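Local structure of assembly chaperone of ribosomal protein L4 (Acl4) (Chaetomium thermophilum, 5TQB) at residues Trp296-Leu307 with Ala324-Glu334. The protein probably acts as a dedicated chaperone that binds newly made ribosomal protein L4 and escorts it toward ribosome assembly. Residues are numbered along the deposited sequence; the frame is centred on the assembly and turned at random.
Sequences WRSSRKWLRQCL and AKELIASIIGE. With EDO (1,2-ethanediol), chain G.
Ile331 lies over one face of the Trp296 ring, its CG1 4.2 Å from the centroid of the six-membered ring in a CH-pi contact, while Glu334 meets the ring edge with CB 3.5 Å from CZ3. The indole is also held by helix 262-281, where NE1 hydrogen-bonds to Tyr273 O and the Tyr273 ring stacks on it. Replacing the indole with an alanine side chain is likely to cost Ile331 the ring face, the Glu334 methylenes the edge they touch, and Tyr273 both its stacking partner and its hydrogen bond.

Aliphatic packing carries the rest. Ile328 is a knob in a hole formed by Arg300, Leu303, Arg304 and Leu307; chi1 of -67° turns its CG1-CD1 arm into the hole, CG1 lying 3.6 Å from Leu303 CB and CD1 meeting Leu307 CD2 tip to tip. Leu303 CD1 presses on Leu327 CB at 3.5 Å, and Leu307 CD2 on Ala324 CB at 3.3 Å.

Among polar groups, buried Ser299 OG touches Ile331 CD1 and hydrogen-bonds to Gly269 O. At the margins, Arg304 bends at chi2 to bring NH2 beside Ile332 CD1, and Glu334 OE2 forms a salt bridge with Arg280 NH2.

The axes, 9.6 Å apart at 146°, make an antiparallel helical hairpin at the C-terminal end of this TPR-containing, all-helical chain, packed against helix 262-281.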
loop_
_atom_site.group_PDB
_atom_site.type_symbol
_atom_site.label_atom_id
_atom_site.label_comp_id
_atom_site.label_asym_id
_atom_site.label_seq_id
_atom_site.Cartn_x
_atom_site.Cartn_y
_atom_site.Cartn_z
ATOM N N TRP B 296 3.653 19.363 18.373
ATOM C CA TRP B 296 4.971 18.811 18.669
ATOM C C TRP B 296 4.866 17.613 19.610
ATOM O O TRP B 296 5.730 16.738 19.603
ATOM C CB TRP B 296 5.898 19.880 19.266
ATOM C CG TRP B 296 6.854 20.495 18.270
ATOM C CD1 TRP B 296 6.746 20.481 16.908
ATOM C CD2 TRP B 296 8.065 21.207 18.564
ATOM N NE1 TRP B 296 7.808 21.142 16.338
ATOM C CE2 TRP B 296 8.632 21.596 17.333
ATOM C CE3 TRP B 296 8.723 21.556 19.749
ATOM C CZ2 TRP B 296 9.825 22.313 17.253
ATOM C CZ3 TRP B 296 9.905 22.266 19.665
ATOM C CH2 TRP B 296 10.443 22.637 18.428
ATOM N N ARG B 297 3.813 17.567 20.418
ATOM C CA ARG B 297 3.597 16.418 21.287
ATOM C C ARG B 297 3.367 15.166 20.449
ATOM O O ARG B 297 3.986 14.130 20.695
ATOM C CB ARG B 297 2.425 16.657 22.236
ATOM C CG ARG B 297 2.809 17.472 23.459
ATOM C CD ARG B 297 1.633 17.713 24.380
ATOM N NE ARG B 297 2.041 18.473 25.559
ATOM C CZ ARG B 297 1.896 19.786 25.705
ATOM N NH1 ARG B 297 1.332 20.521 24.751
ATOM N NH2 ARG B 297 2.313 20.368 26.820
ATOM N N SER B 298 2.498 15.268 19.447
ATOM C CA SER B 298 2.245 14.143 18.550
ATOM C C SER B 298 3.480 13.814 17.718
ATOM O O SER B 298 3.713 12.656 17.383
ATOM C CB SER B 298 1.042 14.414 17.641
ATOM O OG SER B 298 1.046 15.744 17.161
ATOM N N SER B 299 4.276 14.826 17.389
ATOM C CA SER B 299 5.525 14.593 16.674
ATOM C C SER B 299 6.416 13.687 17.514
ATOM O O SER B 299 7.011 12.738 17.007
ATOM C CB SER B 299 6.233 15.918 16.375
ATOM O OG SER B 299 7.482 15.696 15.738
ATOM N N ARG B 300 6.479 13.977 18.809
ATOM C CA ARG B 300 7.274 13.186 19.740
ATOM C C ARG B 300 6.760 11.746 19.828
ATOM O O ARG B 300 7.550 10.801 19.904
ATOM C CB ARG B 300 7.240 13.829 21.125
ATOM C CG ARG B 300 8.344 13.360 22.051
ATOM C CD ARG B 300 7.839 13.221 23.478
ATOM N NE ARG B 300 7.179 14.431 23.962
ATOM C CZ ARG B 300 6.416 14.481 25.050
ATOM N NH1 ARG B 300 6.205 13.387 25.769
ATOM N NH2 ARG B 300 5.857 15.625 25.419
ATOM N N LYS B 301 5.439 11.585 19.822
ATOM C CA LYS B 301 4.818 10.264 19.915
ATOM C C LYS B 301 5.155 9.416 18.693
ATOM O O LYS B 301 5.444 8.226 18.812
ATOM C CB LYS B 301 3.300 10.393 20.053
ATOM C CG LYS B 301 2.852 11.018 21.367
ATOM C CD LYS B 301 1.360 11.336 21.372
ATOM C CE LYS B 301 0.960 12.122 22.618
ATOM N NZ LYS B 301 -0.469 12.555 22.599
ATOM N N TRP B 302 5.121 10.037 17.521
ATOM C CA TRP B 302 5.473 9.348 16.287
ATOM C C TRP B 302 6.943 8.931 16.296
ATOM O O TRP B 302 7.280 7.818 15.890
ATOM C CB TRP B 302 5.179 10.238 15.077
ATOM C CG TRP B 302 3.741 10.212 14.643
ATOM C CD1 TRP B 302 2.672 10.744 15.303
ATOM C CD2 TRP B 302 3.218 9.623 13.445
ATOM N NE1 TRP B 302 1.517 10.524 14.593
ATOM C CE2 TRP B 302 1.824 9.836 13.449
ATOM C CE3 TRP B 302 3.793 8.938 12.371
ATOM C CZ2 TRP B 302 0.998 9.391 12.417
ATOM C CZ3 TRP B 302 2.969 8.491 11.349
ATOM C CH2 TRP B 302 1.588 8.720 11.379
ATOM N N LEU B 303 7.814 9.817 16.777
ATOM C CA LEU B 303 9.249 9.562 16.749
ATOM C C LEU B 303 9.657 8.544 17.807
ATOM O O LEU B 303 10.547 7.728 17.577
ATOM C CB LEU B 303 10.027 10.865 16.935
ATOM C CG LEU B 303 9.917 11.882 15.795
ATOM C CD1 LEU B 303 10.564 13.195 16.207
ATOM C CD2 LEU B 303 10.550 11.354 14.515
ATOM N N ARG B 304 9.021 8.607 18.971
ATOM C CA ARG B 304 9.234 7.596 19.999
ATOM C C ARG B 304 8.866 6.240 19.417
ATOM O O ARG B 304 9.617 5.272 19.540
ATOM C CB ARG B 304 8.385 7.894 21.237
ATOM C CG ARG B 304 8.884 9.078 22.062
ATOM C CD ARG B 304 9.718 8.632 23.252
ATOM N NE ARG B 304 10.334 9.761 23.945
ATOM C CZ ARG B 304 9.710 10.541 24.827
ATOM N NH1 ARG B 304 8.435 10.331 25.135
ATOM N NH2 ARG B 304 10.363 11.542 25.399
ATOM N N GLN B 305 7.718 6.191 18.754
ATOM C CA GLN B 305 7.219 4.951 18.178
ATOM C C GLN B 305 8.118 4.487 17.040
ATOM O O GLN B 305 8.261 3.289 16.804
ATOM C CB GLN B 305 5.790 5.141 17.677
ATOM C CG GLN B 305 5.126 3.858 17.193
ATOM C CD GLN B 305 4.977 2.826 18.295
ATOM O OE1 GLN B 305 4.904 3.164 19.477
ATOM N NE2 GLN B 305 4.930 1.559 17.910
ATOM N N CYS B 306 8.728 5.439 16.338
ATOM C CA CYS B 306 9.665 5.104 15.278
ATOM C C CYS B 306 10.847 4.333 15.856
ATOM O O CYS B 306 11.188 3.257 15.366
ATOM C CB CYS B 306 10.151 6.364 14.562
ATOM S SG CYS B 306 11.563 6.099 13.466
ATOM N N LEU B 307 11.456 4.872 16.907
ATOM C CA LEU B 307 12.609 4.226 17.532
ATOM C C LEU B 307 12.226 2.890 18.155
ATOM O O LEU B 307 13.032 1.964 18.204
ATOM C CB LEU B 307 13.234 5.117 18.615
ATOM C CG LEU B 307 14.248 6.207 18.236
ATOM C CD1 LEU B 307 15.241 5.742 17.170
ATOM C CD2 LEU B 307 13.538 7.463 17.781
ATOM N N ALA B 324 16.057 10.901 14.523
ATOM C CA ALA B 324 14.830 10.808 15.296
ATOM C C ALA B 324 15.129 11.150 16.749
ATOM O O ALA B 324 14.358 11.851 17.407
ATOM C CB ALA B 324 14.230 9.415 15.174
ATOM N N LYS B 325 16.268 10.678 17.245
ATOM C CA LYS B 325 16.687 11.004 18.602
ATOM C C LYS B 325 16.904 12.510 18.759
ATOM O O LYS B 325 16.409 13.105 19.716
ATOM C CB LYS B 325 17.953 10.236 18.981
ATOM C CG LYS B 325 17.742 8.733 19.109
ATOM C CD LYS B 325 19.043 8.011 19.413
ATOM C CE LYS B 325 18.901 6.508 19.233
ATOM N NZ LYS B 325 20.171 5.791 19.535
ATOM N N GLU B 326 17.628 13.121 17.818
ATOM C CA GLU B 326 17.896 14.563 17.861
ATOM C C GLU B 326 16.598 15.353 17.937
ATOM O O GLU B 326 16.493 16.317 18.693
ATOM C CB GLU B 326 18.647 15.031 16.612
ATOM C CG GLU B 326 20.073 14.539 16.462
ATOM C CD GLU B 326 20.728 15.084 15.200
ATOM O OE1 GLU B 326 20.709 16.320 15.013
ATOM O OE2 GLU B 326 21.244 14.284 14.388
ATOM N N LEU B 327 15.618 14.936 17.137
ATOM C CA LEU B 327 14.336 15.628 17.061
ATOM C C LEU B 327 13.560 15.533 18.372
ATOM O O LEU B 327 12.948 16.506 18.809
ATOM C CB LEU B 327 13.503 15.075 15.903
ATOM C CG LEU B 327 14.026 15.403 14.497
ATOM C CD1 LEU B 327 13.353 14.535 13.437
ATOM C CD2 LEU B 327 13.835 16.889 14.177
ATOM N N ILE B 328 13.590 14.366 19.007
ATOM C CA ILE B 328 12.915 14.191 20.285
ATOM C C ILE B 328 13.582 15.060 21.348
ATOM O O ILE B 328 12.905 15.783 22.076
ATOM C CB ILE B 328 12.913 12.719 20.729
ATOM C CG1 ILE B 328 12.034 11.894 19.784
ATOM C CG2 ILE B 328 12.390 12.589 22.155
ATOM C CD1 ILE B 328 12.118 10.398 19.990
ATOM N N ALA B 329 14.906 14.985 21.427
ATOM C CA ALA B 329 15.671 15.780 22.383
ATOM C C ALA B 329 15.383 17.263 22.190
ATOM O O ALA B 329 15.313 18.029 23.156
ATOM C CB ALA B 329 17.154 15.511 22.221
ATOM N N SER B 330 15.205 17.656 20.933
ATOM C CA SER B 330 14.899 19.037 20.591
ATOM C C SER B 330 13.517 19.472 21.084
ATOM O O SER B 330 13.377 20.535 21.690
ATOM C CB SER B 330 14.984 19.225 19.083
ATOM O OG SER B 330 14.282 20.385 18.683
ATOM N N ILE B 331 12.501 18.658 20.813
ATOM C CA ILE B 331 11.142 18.948 21.267
ATOM C C ILE B 331 11.094 19.059 22.788
ATOM O O ILE B 331 10.357 19.879 23.336
ATOM C CB ILE B 331 10.146 17.858 20.806
ATOM C CG1 ILE B 331 10.018 17.862 19.285
ATOM C CG2 ILE B 331 8.763 18.089 21.409
ATOM C CD1 ILE B 331 9.298 16.650 18.728
ATOM N N ILE B 332 11.882 18.229 23.462
ATOM C CA ILE B 332 11.916 18.208 24.919
ATOM C C ILE B 332 12.434 19.525 25.479
ATOM O O ILE B 332 11.869 20.065 26.431
ATOM C CB ILE B 332 12.785 17.043 25.431
ATOM C CG1 ILE B 332 12.025 15.726 25.261
ATOM C CG2 ILE B 332 13.157 17.236 26.904
ATOM C CD1 ILE B 332 12.853 14.487 25.518
ATOM N N GLY B 333 13.510 20.032 24.890
ATOM C CA GLY B 333 14.130 21.260 25.357
ATOM C C GLY B 333 13.195 22.452 25.296
ATOM O O GLY B 333 13.274 23.356 26.127
ATOM N N GLU B 334 12.302 22.447 24.311
ATOM C CA GLU B 334 11.390 23.564 24.094
ATOM C C GLU B 334 10.065 23.389 24.832
ATOM O O GLU B 334 9.208 24.270 24.782
ATOM C CB GLU B 334 11.103 23.723 22.602
ATOM C CG GLU B 334 12.344 23.757 21.722
ATOM C CD GLU B 334 13.266 24.920 22.043
ATOM O OE1 GLU B 334 14.449 24.668 22.354
ATOM O OE2 GLU B 334 12.812 26.083 21.976
HETATM C C1 EDO G . 1.401 1.013 17.053
HETATM O O1 EDO G . 0.591 1.363 15.951
HETATM C C2 EDO G . 2.218 -0.220 16.723
HETATM O O2 EDO G . 3.260 0.119 15.831
#